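PDB 4C4K: obscurin from Homo sapiens, which probably organises the sarcomere as a giant muscle protein combining RhoGEF and serine/threonine kinase functions with immunoglobulin domains, one of which is described here. Local coordinates for residues A[7-12]-A[25-30]; A[11-16]-A[88-93]; A[34-39]-A[58-63]; A[48-53]-A[62-67]. All coordinates share one frame; numbering follows the deposited sequence.

In the fold
All four contacts belong to one immunoglobulin I-set sandwich, and they divide by whether they run within a sheet or across the core. Contacts 1 and 4 join antiparallel neighbours of the same sheet, strands 3-14 with 22-31 and 51-56 with 59-64, and both rest on backbone hydrogen bonds. Contact 3 is the buried one, an aromatic and aliphatic meeting of strands 35-40 and 59-64 from opposite sheets. Contact 2 also brings the two sheets together, at the edge, through small apolar side chains on 11-16 and 88-93. Contacts 1 and 2 share Pro11 and Lys12, contacts 3 and 4 Leu62 and Thr63. In contact 4, at the surface, arginine side chains bond and pack across the pair of strands.

Contact 1 (A[7-12]-A[25-30])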
loop_
_atom_site.group_PDB
_atom_site.type_symbol
_atom_site.label_atom_id
_atom_site.label_comp_id
_atom_site.label_asym_id
_atom_site.label_seq_id
_atom_site.Cartn_x
_atom_site.Cartn_y
_atom_site.Cartn_z
ATOM N N PHE A 7 -2.561 8.415 -0.484
ATOM C CA PHE A 7 -2.724 8.048 0.917
ATOM C C PHE A 7 -2.003 9.117 1.744
ATOM O O PHE A 7 -0.782 9.258 1.630
ATOM C CB PHE A 7 -2.111 6.677 1.195
ATOM C CG PHE A 7 -2.923 5.517 0.681
ATOM C CD1 PHE A 7 -3.890 4.922 1.475
ATOM C CD2 PHE A 7 -2.701 5.001 -0.592
ATOM C CE1 PHE A 7 -4.618 3.823 1.011
ATOM C CE2 PHE A 7 -3.449 3.916 -1.066
ATOM C CZ PHE A 7 -4.419 3.351 -0.274
ATOM N N LEU A 8 -2.759 9.930 2.488
ATOM C CA LEU A 8 -2.193 10.951 3.370
ATOM C C LEU A 8 -1.476 10.276 4.563
ATOM O O LEU A 8 -0.447 10.776 5.011
ATOM C CB LEU A 8 -3.289 11.903 3.891
ATOM C CG LEU A 8 -3.826 12.989 2.936
ATOM C CD1 LEU A 8 -5.068 13.628 3.513
ATOM C CD2 LEU A 8 -2.807 14.065 2.682
ATOM N N THR A 9 -2.015 9.141 5.073
ATOM C CA THR A 9 -1.399 8.394 6.187
ATOM C C THR A 9 -1.315 6.888 5.879
ATOM O O THR A 9 -2.091 6.371 5.092
ATOM C CB THR A 9 -2.115 8.660 7.535
ATOM O OG1 THR A 9 -3.510 8.375 7.423
ATOM C CG2 THR A 9 -1.888 10.067 8.070
ATOM N N ARG A 10 -0.388 6.187 6.511
ATOM C CA ARG A 10 -0.214 4.748 6.339
ATOM C C ARG A 10 -1.501 3.971 6.690
ATOM O O ARG A 10 -2.180 4.354 7.653
ATOM C CB ARG A 10 0.985 4.237 7.170
ATOM C CG ARG A 10 1.060 4.725 8.612
ATOM C CD ARG A 10 1.673 3.673 9.538
ATOM N NE ARG A 10 1.021 2.371 9.373
ATOM C CZ ARG A 10 1.508 1.213 9.806
ATOM N NH1 ARG A 10 2.673 1.170 10.446
ATOM N NH2 ARG A 10 0.848 0.085 9.581
ATOM N N PRO A 11 -1.875 2.903 5.929
ATOM C CA PRO A 11 -3.067 2.121 6.322
ATOM C C PRO A 11 -2.768 1.455 7.652
ATOM O O PRO A 11 -1.620 1.085 7.914
ATOM C CB PRO A 11 -3.228 1.096 5.198
ATOM C CG PRO A 11 -1.858 0.975 4.596
ATOM C CD PRO A 11 -1.172 2.291 4.778
ATOM N N LYS A 12 -3.754 1.408 8.538
ATOM C CA LYS A 12 -3.479 0.856 9.860
ATOM C C LYS A 12 -4.478 -0.213 10.237
ATOM O O LYS A 12 -5.662 -0.052 9.954
ATOM C CB LYS A 12 -3.503 1.978 10.899
ATOM C CG LYS A 12 -2.382 3.008 10.760
ATOM C CD LYS A 12 -2.682 4.294 11.519
ATOM C CE LYS A 12 -1.584 5.302 11.305
ATOM N NZ LYS A 12 -2.093 6.696 11.361
ATOM N N SER A 25 -8.110 1.162 8.743
ATOM C CA SER A 25 -8.454 2.489 8.235
ATOM C C SER A 25 -7.287 3.197 7.576
ATOM O O SER A 25 -6.117 2.884 7.842
ATOM C CB SER A 25 -9.009 3.370 9.357
ATOM O OG SER A 25 -7.973 3.666 10.272
ATOM N N CYS A 26 -7.623 4.158 6.716
ATOM C CA CYS A 26 -6.670 5.051 6.063
ATOM C C CYS A 26 -7.332 6.312 5.553
ATOM O O CYS A 26 -8.542 6.360 5.361
ATOM C CB CYS A 26 -5.887 4.347 4.968
ATOM S SG CYS A 26 -6.929 3.513 3.772
ATOM N N GLN A 27 -6.521 7.329 5.335
ATOM C CA GLN A 27 -6.941 8.623 4.867
ATOM C C GLN A 27 -6.476 8.767 3.438
ATOM O O GLN A 27 -5.282 8.618 3.154
ATOM C CB GLN A 27 -6.337 9.705 5.756
ATOM C CG GLN A 27 -6.992 11.052 5.526
ATOM C CD GLN A 27 -6.617 12.058 6.570
ATOM O OE1 GLN A 27 -5.629 11.912 7.295
ATOM N NE2 GLN A 27 -7.413 13.102 6.662
ATOM N N ILE A 28 -7.436 8.980 2.528
ATOM C CA ILE A 28 -7.178 9.041 1.082
ATOM C C ILE A 28 -7.815 10.302 0.475
ATOM O O ILE A 28 -8.982 10.567 0.735
ATOM C CB ILE A 28 -7.748 7.761 0.377
ATOM C CG1 ILE A 28 -7.193 6.437 0.965
ATOM C CG2 ILE A 28 -7.529 7.828 -1.135
ATOM C CD1 ILE A 28 -8.062 5.196 0.717
ATOM N N VAL A 29 -7.087 10.998 -0.421
ATOM C CA VAL A 29 -7.592 12.183 -1.131
ATOM C C VAL A 29 -7.353 12.009 -2.630
ATOM O O VAL A 29 -6.466 11.251 -3.020
ATOM C CB VAL A 29 -7.008 13.538 -0.611
ATOM C CG1 VAL A 29 -7.532 13.887 0.790
ATOM C CG2 VAL A 29 -5.475 13.567 -0.670
ATOM N N GLY A 30 -8.143 12.708 -3.433
ATOM C CA GLY A 30 -8.056 12.685 -4.882
ATOM C C GLY A 30 -9.123 13.557 -5.484
ATOM O O GLY A 30 -10.124 13.846 -4.826
#
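In this immunoglobulin I-set domain the broken first strand pairs antiparallel with strand 22-31 on both sides of its interruption. On the Lys12 side the pairing is regular: Lys12 N donates to Ser25 O almost along the C=O axis (2.9 Å), and Ser25 N returns a bond to Lys12 O. On the Phe7 side a more bent bond runs from Leu8 N to Gln27 O (2.9 Å, 140° at the hydrogen), with the donor above the carbonyl plane. Between these points the chain bulges at Thr9 and Arg10, and the extended side chain of Gln27 lies along Leu8 and Thr9. Its CB meets Thr9 OG1 at 3.5 Å. With CG anti to the backbone N (chi1 -167°), the chain crosses Leu8 obliquely, CG lying 3.8 Å from Leu8 CD1. The amide carbon CD rests against the same methyl, OE1 comes near Leu8 CB and Thr9 OG1, and NE2 forms a weak hydrogen bond with Asp58. An alanine here would lack the chain beyond CB and the weak bond to Asp58, and would probably leave Leu8 CD1 less well packed. Leu8 CD1 also abuts Val29 CG1. On the core side Phe7 lies beside Ile28, near Cys77 of strand 73-80. Its ring turns an edge to sulfur, CE1 standing 3.6 Å from Cys26 SG.

Contact 2 (A[11-16]-A[88-93]); sequences PKAFVV and AAVGLQ. With EDO (1,2-ethanediol), chain C; EDO (1,2-ethanediol), chain H.
Apolar contacts do most of the work between 11-16 and 88-93. Pro11 leads with its ring, CG sitting 3.6 Å from Ala88 CB while CD touches the same methyl from slightly farther off. Two residues along, Ala13 CB meets Val90 CG2 at 3.8 Å. That methyl stands anti to the backbone N of Val90, a position that directs it at the backbone of Lys12 and Ala13. Carbon-to-carbonyl contacts complete the packing, with Pro11 CG 3.4 Å from Ala89 O and Ala13 CB against Gly91 O. Polar links join neither backbone to the other, although strands 12-14 and 88-92 run nearly parallel, 23° apart, with their axes 6.8 Å from each other. Instead, Ala13 N makes a weak bond to O1 of a 1,2-ethanediol (3.2 Å), probably from the crystallisation liquor, and that oxygen also touches Val90 CG2. The two strands are edges of opposite sheets: 3-14 is held to 22-31 by backbone bonds, as 88-92 is to 73-80, and Leu24 of strand 22-31 packs against both Ala13 and Val90. On its outer side, Ala88 pairs in parallel with a strand of another protein chain, so the sheet continues into the partner.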
loop_
_atom_site.group_PDB
_atom_site.type_symbol
_atom_site.label_atom_id
_atom_site.label_comp_id
_atom_site.label_asym_id
_atom_site.label_seq_id
_atom_site.Cartn_x
_atom_site.Cartn_y
_atom_site.Cartn_z
ATOM N N PRO A 11 -1.875 2.903 5.929
ATOM C CA PRO A 11 -3.067 2.121 6.322
ATOM C C PRO A 11 -2.768 1.455 7.652
ATOM O O PRO A 11 -1.620 1.085 7.914
ATOM C CB PRO A 11 -3.228 1.096 5.198
ATOM C CG PRO A 11 -1.858 0.975 4.596
ATOM C CD PRO A 11 -1.172 2.291 4.778
ATOM N N LYS A 12 -3.754 1.408 8.538
ATOM C CA LYS A 12 -3.479 0.856 9.860
ATOM C C LYS A 12 -4.478 -0.213 10.237
ATOM O O LYS A 12 -5.662 -0.052 9.954
ATOM C CB LYS A 12 -3.503 1.978 10.899
ATOM C CG LYS A 12 -2.382 3.008 10.760
ATOM C CD LYS A 12 -2.682 4.294 11.519
ATOM C CE LYS A 12 -1.584 5.302 11.305
ATOM N NZ LYS A 12 -2.093 6.696 11.361
ATOM N N ALA A 13 -4.021 -1.267 10.922
ATOM C CA ALA A 13 -4.895 -2.329 11.415
ATOM C C ALA A 13 -4.898 -2.304 12.938
ATOM O O ALA A 13 -3.843 -2.417 13.566
ATOM C CB ALA A 13 -4.454 -3.688 10.892
ATOM N N PHE A 14 -6.069 -2.111 13.526
ATOM C CA PHE A 14 -6.227 -1.996 14.975
ATOM C C PHE A 14 -6.898 -3.226 15.554
ATOM O O PHE A 14 -7.952 -3.630 15.089
ATOM C CB PHE A 14 -7.053 -0.742 15.332
ATOM C CG PHE A 14 -6.477 0.575 14.839
ATOM C CD1 PHE A 14 -6.798 1.065 13.581
ATOM C CD2 PHE A 14 -5.615 1.317 15.637
ATOM C CE1 PHE A 14 -6.255 2.266 13.120
ATOM C CE2 PHE A 14 -5.098 2.536 15.192
ATOM C CZ PHE A 14 -5.411 2.996 13.930
ATOM N N VAL A 15 -6.291 -3.792 16.616
ATOM C CA VAL A 15 -6.840 -4.924 17.358
ATOM C C VAL A 15 -6.289 -4.864 18.803
ATOM O O VAL A 15 -5.191 -4.360 19.031
ATOM C CB VAL A 15 -6.663 -6.301 16.628
ATOM C CG1 VAL A 15 -5.213 -6.778 16.626
ATOM C CG2 VAL A 15 -7.590 -7.380 17.210
ATOM N N VAL A 16 -7.103 -5.276 19.769
ATOM C CA VAL A 16 -6.727 -5.356 21.186
ATOM C C VAL A 16 -6.191 -6.789 21.383
ATOM O O VAL A 16 -6.719 -7.703 20.745
ATOM C CB VAL A 16 -8.005 -5.072 22.058
ATOM C CG1 VAL A 16 -7.728 -5.229 23.541
ATOM C CG2 VAL A 16 -8.530 -3.660 21.791
ATOM N N ALA A 88 -2.093 0.417 -1.097
ATOM C CA ALA A 88 -1.358 0.316 0.169
ATOM C C ALA A 88 -1.898 -0.887 0.895
ATOM O O ALA A 88 -3.105 -1.064 0.962
ATOM C CB ALA A 88 -1.535 1.576 1.023
ATOM N N ALA A 89 -1.012 -1.736 1.412
ATOM C CA ALA A 89 -1.435 -2.950 2.075
ATOM C C ALA A 89 -1.165 -2.892 3.560
ATOM O O ALA A 89 -0.387 -2.063 4.026
ATOM C CB ALA A 89 -0.742 -4.156 1.447
ATOM N N VAL A 90 -1.849 -3.739 4.300
ATOM C CA VAL A 90 -1.702 -3.862 5.758
ATOM C C VAL A 90 -1.982 -5.326 6.104
ATOM O O VAL A 90 -2.838 -5.960 5.472
ATOM C CB VAL A 90 -2.628 -2.854 6.523
ATOM C CG1 VAL A 90 -4.117 -3.201 6.362
ATOM C CG2 VAL A 90 -2.236 -2.734 8.008
ATOM N N GLY A 91 -1.234 -5.846 7.065
ATOM C CA GLY A 91 -1.359 -7.216 7.547
ATOM C C GLY A 91 -2.221 -7.291 8.791
ATOM O O GLY A 91 -2.293 -6.344 9.586
ATOM N N LEU A 92 -2.903 -8.414 8.939
ATOM C CA LEU A 92 -3.734 -8.730 10.092
ATOM C C LEU A 92 -3.395 -10.150 10.470
ATOM O O LEU A 92 -3.402 -11.040 9.613
ATOM C CB LEU A 92 -5.251 -8.595 9.778
ATOM C CG LEU A 92 -6.217 -8.930 10.958
ATOM C CD1 LEU A 92 -6.207 -7.837 12.011
ATOM C CD2 LEU A 92 -7.641 -9.120 10.476
ATOM N N GLN A 93 -3.021 -10.345 11.728
ATOM C CA GLN A 93 -2.744 -11.669 12.268
ATOM C C GLN A 93 -3.711 -11.896 13.399
ATOM O O GLN A 93 -3.752 -11.117 14.348
ATOM C CB GLN A 93 -1.284 -11.818 12.741
ATOM C CG GLN A 93 -0.940 -13.196 13.343
ATOM C CD GLN A 93 -1.051 -14.353 12.365
ATOM O OE1 GLN A 93 -0.162 -14.592 11.538
ATOM N NE2 GLN A 93 -2.137 -15.116 12.460
HETATM C C1 EDO C . -0.807 -1.332 12.298
HETATM O O1 EDO C . -0.880 -2.083 11.097
HETATM C C2 EDO C . -0.615 -2.279 13.502
HETATM O O2 EDO C . 0.592 -2.999 13.347
HETATM C C1 EDO H . -5.543 -10.422 18.957
HETATM O O1 EDO H . -6.928 -10.159 19.082
HETATM C C2 EDO H . -5.316 -11.121 17.607
HETATM O O2 EDO H . -6.185 -12.237 17.511
#

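Contact 3 (A[34-39]-A[58-63]). With EDO (1,2-ethanediol), chain G; EDO (1,2-ethanediol), chain F.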
loop_
_atom_site.group_PDB
_atom_site.type_symbol
_atom_site.label_atom_id
_atom_site.label_comp_id
_atom_site.label_asym_id
_atom_site.label_seq_id
_atom_site.Cartn_x
_atom_site.Cartn_y
_atom_site.Cartn_z
ATOM N N PRO A 34 -12.027 9.564 -4.997
ATOM C CA PRO A 34 -11.794 8.203 -5.503
ATOM C C PRO A 34 -12.752 7.165 -4.960
ATOM O O PRO A 34 -13.226 7.299 -3.839
ATOM C CB PRO A 34 -10.360 7.883 -5.041
ATOM C CG PRO A 34 -10.142 8.753 -3.836
ATOM C CD PRO A 34 -10.951 10.005 -4.076
ATOM N N GLN A 35 -12.988 6.111 -5.758
ATOM C CA GLN A 35 -13.739 4.927 -5.393
ATOM C C GLN A 35 -12.723 4.090 -4.601
ATOM O O GLN A 35 -11.615 3.826 -5.089
ATOM C CB GLN A 35 -14.166 4.186 -6.675
ATOM C CG GLN A 35 -15.049 2.955 -6.446
ATOM C CD GLN A 35 -15.463 2.280 -7.739
ATOM O OE1 GLN A 35 -15.770 2.926 -8.750
ATOM N NE2 GLN A 35 -15.514 0.957 -7.723
ATOM N N VAL A 36 -13.070 3.718 -3.371
ATOM C CA VAL A 36 -12.157 2.965 -2.504
ATOM C C VAL A 36 -12.685 1.566 -2.235
ATOM O O VAL A 36 -13.848 1.401 -1.904
ATOM C CB VAL A 36 -11.826 3.745 -1.201
ATOM C CG1 VAL A 36 -10.986 2.920 -0.222
ATOM C CG2 VAL A 36 -11.171 5.095 -1.510
ATOM N N SER A 37 -11.818 0.571 -2.357
ATOM C CA SER A 37 -12.192 -0.817 -2.114
ATOM C C SER A 37 -11.043 -1.551 -1.406
ATOM O O SER A 37 -9.899 -1.112 -1.473
ATOM C CB SER A 37 -12.554 -1.517 -3.430
ATOM O OG SER A 37 -11.436 -1.532 -4.296
ATOM N N TRP A 38 -11.351 -2.687 -0.794
ATOM C CA TRP A 38 -10.400 -3.518 -0.070
ATOM C C TRP A 38 -10.320 -4.884 -0.731
ATOM O O TRP A 38 -11.334 -5.416 -1.180
ATOM C CB TRP A 38 -10.825 -3.657 1.412
ATOM C CG TRP A 38 -10.820 -2.357 2.168
ATOM C CD1 TRP A 38 -11.817 -1.428 2.207
ATOM C CD2 TRP A 38 -9.756 -1.839 2.984
ATOM N NE1 TRP A 38 -11.447 -0.369 3.002
ATOM C CE2 TRP A 38 -10.187 -0.594 3.493
ATOM C CE3 TRP A 38 -8.487 -2.320 3.350
ATOM C CZ2 TRP A 38 -9.401 0.178 4.359
ATOM C CZ3 TRP A 38 -7.694 -1.542 4.190
ATOM C CH2 TRP A 38 -8.155 -0.316 4.696
ATOM N N GLU A 39 -9.119 -5.451 -0.800
ATOM C CA GLU A 39 -8.920 -6.767 -1.395
ATOM C C GLU A 39 -8.105 -7.639 -0.471
ATOM O O GLU A 39 -7.191 -7.156 0.181
ATOM C CB GLU A 39 -8.208 -6.666 -2.772
ATOM C CG GLU A 39 -9.082 -6.044 -3.849
ATOM C CD GLU A 39 -8.402 -5.622 -5.136
ATOM O OE1 GLU A 39 -7.289 -6.121 -5.425
ATOM O OE2 GLU A 39 -9.004 -4.807 -5.874
ATOM N N ASP A 58 -12.537 11.999 3.970
ATOM C CA ASP A 58 -11.366 11.328 3.375
ATOM C C ASP A 58 -10.897 10.077 4.186
ATOM O O ASP A 58 -9.833 9.532 3.899
ATOM C CB ASP A 58 -10.197 12.333 3.225
ATOM C CG ASP A 58 -9.777 13.047 4.509
ATOM O OD1 ASP A 58 -10.082 12.530 5.612
ATOM O OD2 ASP A 58 -9.088 14.088 4.413
ATOM N N LEU A 59 -11.637 9.670 5.229
ATOM C CA LEU A 59 -11.225 8.520 6.039
ATOM C C LEU A 59 -12.126 7.340 5.668
ATOM O O LEU A 59 -13.349 7.485 5.600
ATOM C CB LEU A 59 -11.220 8.873 7.557
ATOM C CG LEU A 59 -10.783 7.792 8.620
ATOM C CD1 LEU A 59 -9.312 7.382 8.466
ATOM C CD2 LEU A 59 -10.963 8.319 10.048
ATOM N N TYR A 60 -11.496 6.213 5.315
ATOM C CA TYR A 60 -12.138 4.971 4.840
ATOM C C TYR A 60 -11.824 3.828 5.783
ATOM O O TYR A 60 -10.678 3.647 6.183
ATOM C CB TYR A 60 -11.676 4.638 3.416
ATOM C CG TYR A 60 -12.021 5.727 2.428
ATOM C CD1 TYR A 60 -11.232 6.871 2.318
ATOM C CD2 TYR A 60 -13.131 5.619 1.600
ATOM C CE1 TYR A 60 -11.530 7.869 1.393
ATOM C CE2 TYR A 60 -13.444 6.617 0.673
ATOM C CZ TYR A 60 -12.650 7.750 0.590
ATOM O OH TYR A 60 -12.938 8.742 -0.314
ATOM N N ARG A 61 -12.841 3.036 6.098
ATOM C CA ARG A 61 -12.735 1.977 7.085
ATOM C C ARG A 61 -13.277 0.628 6.604
ATOM O O ARG A 61 -14.288 0.547 5.896
ATOM C CB ARG A 61 -13.492 2.433 8.353
ATOM C CG ARG A 61 -13.370 1.536 9.596
ATOM C CD ARG A 61 -13.967 2.195 10.852
ATOM N NE ARG A 61 -13.372 3.526 11.046
ATOM C CZ ARG A 61 -12.156 3.754 11.540
ATOM N NH1 ARG A 61 -11.425 2.751 12.018
ATOM N NH2 ARG A 61 -11.688 4.992 11.616
ATOM N N LEU A 62 -12.583 -0.431 7.038
ATOM C CA LEU A 62 -12.969 -1.825 6.961
ATOM C C LEU A 62 -12.928 -2.381 8.382
ATOM O O LEU A 62 -11.847 -2.507 8.955
ATOM C CB LEU A 62 -12.062 -2.657 6.035
ATOM C CG LEU A 62 -12.344 -4.198 6.043
ATOM C CD1 LEU A 62 -13.843 -4.509 5.733
ATOM C CD2 LEU A 62 -11.421 -4.921 5.087
ATOM N N THR A 63 -14.103 -2.718 8.954
ATOM C CA THR A 63 -14.150 -3.319 10.287
ATOM C C THR A 63 -14.483 -4.785 10.113
ATOM O O THR A 63 -15.392 -5.112 9.367
ATOM C CB THR A 63 -15.187 -2.615 11.192
ATOM O OG1 THR A 63 -14.779 -1.261 11.357
ATOM C CG2 THR A 63 -15.311 -3.277 12.566
HETATM C C1 EDO G . -15.475 5.869 8.829
HETATM O O1 EDO G . -15.689 4.835 9.762
HETATM C C2 EDO G . -14.027 6.287 8.994
HETATM O O2 EDO G . -13.796 6.639 10.364
HETATM C C1 EDO F . -15.520 2.418 2.156
HETATM O O1 EDO F . -15.929 2.806 0.859
HETATM C C2 EDO F . -14.151 1.726 2.038
HETATM O O2 EDO F . -13.725 1.373 3.339
HETATM O O HOH W 1 -15.357 7.472 -2.378
#
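Two aromatic rings, one from each strand, receive aliphatic groups on a face. Tyr60 has CG anti to its carbonyl carbon (chi1 -60°), and its ring crosses Val36 obliquely. Val36 has CG1 anti to the backbone N, which places CG2 over the tyrosine face, 3.6 Å from the ring centroid. Trp38 adopts a similar first torsion (chi1 -64°). Over its five-membered ring sits Leu62 CB, 3.8 Å from the centroid and almost on the normal. Leu62 swings CG anti to its own N (chi1 174°) and slides past the indole in the opposite direction, so CD2 reaches back to Trp38 CG and CB. The polar rims are served by small molecules. Trp38 NE1 donates to O2 of an ethanediol (2.9 Å), and this hydroxyl in turn donates a hydrogen bond to Arg61 O. At the far end, a water donates to Pro34 O (2.6 Å) and is weakly linked to Tyr60 OH. A serine in place of Trp38 would remove the ring under Leu62 CB and would probably loosen the packing between the sheets. Strands 35-40 and 59-64 lie in opposite sheets, and Trp38, which also packs on Cys77, is the core tryptophan characteristic of the immunoglobulin beta-sandwich.

Contact 4 (A[48-53]-A[62-67]). With EDO (1,2-ethanediol), chain I.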
loop_
_atom_site.group_PDB
_atom_site.type_symbol
_atom_site.label_atom_id
_atom_site.label_comp_id
_atom_site.label_asym_id
_atom_site.label_seq_id
_atom_site.Cartn_x
_atom_site.Cartn_y
_atom_site.Cartn_z
ATOM N N GLY A 48 -20.947 -7.361 4.596
ATOM C CA GLY A 48 -21.839 -8.411 5.076
ATOM C C GLY A 48 -21.921 -8.390 6.577
ATOM O O GLY A 48 -21.565 -7.390 7.202
ATOM N N ALA A 49 -22.369 -9.485 7.174
ATOM C CA ALA A 49 -22.533 -9.547 8.624
ATOM C C ALA A 49 -21.210 -9.292 9.396
ATOM O O ALA A 49 -21.211 -8.645 10.442
ATOM C CB ALA A 49 -23.134 -10.886 9.010
ATOM N N ARG A 50 -20.084 -9.782 8.867
ATOM C CA ARG A 50 -18.816 -9.643 9.576
ATOM C C ARG A 50 -17.879 -8.596 8.998
ATOM O O ARG A 50 -16.907 -8.271 9.651
ATOM C CB ARG A 50 -18.086 -10.991 9.633
ATOM C CG ARG A 50 -18.827 -12.137 10.309
ATOM C CD ARG A 50 -17.861 -13.207 10.789
ATOM N NE ARG A 50 -16.994 -13.733 9.723
ATOM C CZ ARG A 50 -15.683 -13.526 9.646
ATOM N NH1 ARG A 50 -15.068 -12.764 10.541
ATOM N NH2 ARG A 50 -14.983 -14.055 8.660
ATOM N N PHE A 51 -18.137 -8.088 7.783
ATOM C CA PHE A 51 -17.274 -7.114 7.096
ATOM C C PHE A 51 -18.047 -5.842 6.904
ATOM O O PHE A 51 -19.070 -5.837 6.213
ATOM C CB PHE A 51 -16.772 -7.685 5.758
ATOM C CG PHE A 51 -15.851 -8.863 5.974
ATOM C CD1 PHE A 51 -16.361 -10.149 6.120
ATOM C CD2 PHE A 51 -14.474 -8.684 6.056
ATOM C CE1 PHE A 51 -15.507 -11.232 6.380
ATOM C CE2 PHE A 51 -13.620 -9.765 6.286
ATOM C CZ PHE A 51 -14.142 -11.032 6.459
ATOM N N ARG A 52 -17.593 -4.766 7.565
ATOM C CA ARG A 52 -18.296 -3.483 7.512
ATOM C C ARG A 52 -17.442 -2.414 6.884
ATOM O O ARG A 52 -16.354 -2.152 7.362
ATOM C CB ARG A 52 -18.751 -3.052 8.918
ATOM C CG ARG A 52 -19.407 -4.170 9.707
ATOM C CD ARG A 52 -20.717 -4.600 9.076
ATOM N NE ARG A 52 -21.442 -5.538 9.926
ATOM C CZ ARG A 52 -22.038 -5.211 11.066
ATOM N NH1 ARG A 52 -21.985 -3.965 11.520
ATOM N NH2 ARG A 52 -22.680 -6.128 11.768
ATOM N N LEU A 53 -17.952 -1.794 5.835
ATOM C CA LEU A 53 -17.257 -0.743 5.107
ATOM C C LEU A 53 -17.919 0.590 5.361
ATOM O O LEU A 53 -19.152 0.679 5.383
ATOM C CB LEU A 53 -17.249 -1.060 3.608
ATOM C CG LEU A 53 -16.486 -2.308 3.205
ATOM C CD1 LEU A 53 -17.030 -2.865 1.896
ATOM C CD2 LEU A 53 -15.034 -2.004 3.026
ATOM N N LEU A 62 -12.583 -0.431 7.038
ATOM C CA LEU A 62 -12.969 -1.825 6.961
ATOM C C LEU A 62 -12.928 -2.381 8.382
ATOM O O LEU A 62 -11.847 -2.507 8.955
ATOM C CB LEU A 62 -12.062 -2.657 6.035
ATOM C CG LEU A 62 -12.344 -4.198 6.043
ATOM C CD1 LEU A 62 -13.843 -4.509 5.733
ATOM C CD2 LEU A 62 -11.421 -4.921 5.087
ATOM N N THR A 63 -14.103 -2.718 8.954
ATOM C CA THR A 63 -14.150 -3.319 10.287
ATOM C C THR A 63 -14.483 -4.785 10.113
ATOM O O THR A 63 -15.392 -5.112 9.367
ATOM C CB THR A 63 -15.187 -2.615 11.192
ATOM O OG1 THR A 63 -14.779 -1.261 11.357
ATOM C CG2 THR A 63 -15.311 -3.277 12.566
ATOM N N ILE A 64 -13.762 -5.660 10.802
ATOM C CA ILE A 64 -14.008 -7.114 10.734
ATOM C C ILE A 64 -14.488 -7.555 12.087
ATOM O O ILE A 64 -13.766 -7.377 13.068
ATOM C CB ILE A 64 -12.741 -7.900 10.253
ATOM C CG1 ILE A 64 -12.205 -7.273 8.944
ATOM C CG2 ILE A 64 -13.064 -9.397 10.064
ATOM C CD1 ILE A 64 -10.759 -7.723 8.499
ATOM N N LEU A 65 -15.693 -8.158 12.142
ATOM C CA LEU A 65 -16.284 -8.594 13.381
ATOM C C LEU A 65 -16.130 -10.085 13.558
ATOM O O LEU A 65 -16.091 -10.823 12.571
ATOM C CB LEU A 65 -17.765 -8.213 13.428
ATOM C CG LEU A 65 -18.119 -6.705 13.275
ATOM C CD1 LEU A 65 -19.633 -6.510 13.414
ATOM C CD2 LEU A 65 -17.428 -5.856 14.365
ATOM N N ASP A 66 -16.051 -10.531 14.812
ATOM C CA ASP A 66 -15.973 -11.950 15.154
ATOM C C ASP A 66 -14.854 -12.668 14.397
ATOM O O ASP A 66 -15.104 -13.647 13.703
ATOM C CB ASP A 66 -17.344 -12.628 14.939
ATOM C CG ASP A 66 -17.561 -13.827 15.833
ATOM O OD1 ASP A 66 -16.801 -13.974 16.828
ATOM O OD2 ASP A 66 -18.507 -14.609 15.559
ATOM N N LEU A 67 -13.636 -12.133 14.495
ATOM C CA LEU A 67 -12.430 -12.637 13.821
ATOM C C LEU A 67 -12.279 -14.143 13.843
ATOM O O LEU A 67 -12.462 -14.769 14.880
ATOM C CB LEU A 67 -11.167 -12.028 14.454
ATOM C CG LEU A 67 -10.961 -10.531 14.294
ATOM C CD1 LEU A 67 -9.878 -10.062 15.227
ATOM C CD2 LEU A 67 -10.648 -10.171 12.836
HETATM C C1 EDO I . -18.801 -13.148 6.522
HETATM O O1 EDO I . -19.218 -14.470 6.839
HETATM C C2 EDO I . -20.044 -12.214 6.497
HETATM O O2 EDO I . -19.656 -10.875 6.198
HETATM O O HOH W 2 -16.397 0.077 9.595
#
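Four hydrogen bonds zip this beta hairpin of the immunoglobulin sandwich, whose arms are strands 51-56 and 59-64. Arg52 and Thr63 form the hydrogen-bonded pair: Thr63 N donates to Arg52 O (2.8 Å, 172° at the hydrogen), and Arg52 N answers with a bond to Thr63 O. One step further from the turn, Leu65 N reaches Arg50 O at 2.8 Å. The fourth bond uses a side chain. Arg50 bends at chi3 so that NH1, with Leu65 O close to the plane of the guanidinium, points at Leu65 O nearly along its C=O axis (3.0 Å); the same nitrogen forms a salt bridge with Asp71. Phe51 CE1 lies over one face of this guanidinium. Arg52, in the conformer described, folds back at chi2 and grips Ala49 O with NE and NH2. That fold exposes one guanidinium face to Leu65, whose CD1 stands 3.5 Å from Arg52 NH2. A water donates to Arg52 O and also hydrogen-bonds Thr63 OG1, which has Thr23 as a further partner. On the core side, Phe51 and Ile64 are a non-hydrogen-bonded pair whose side chains run side by side, Phe51 CE2 meeting Ile64 CG2 at 3.8 Å. The next such pair closes the contact methyl to methyl, with Leu53 CD2 3.9 Å from Leu62 CD1.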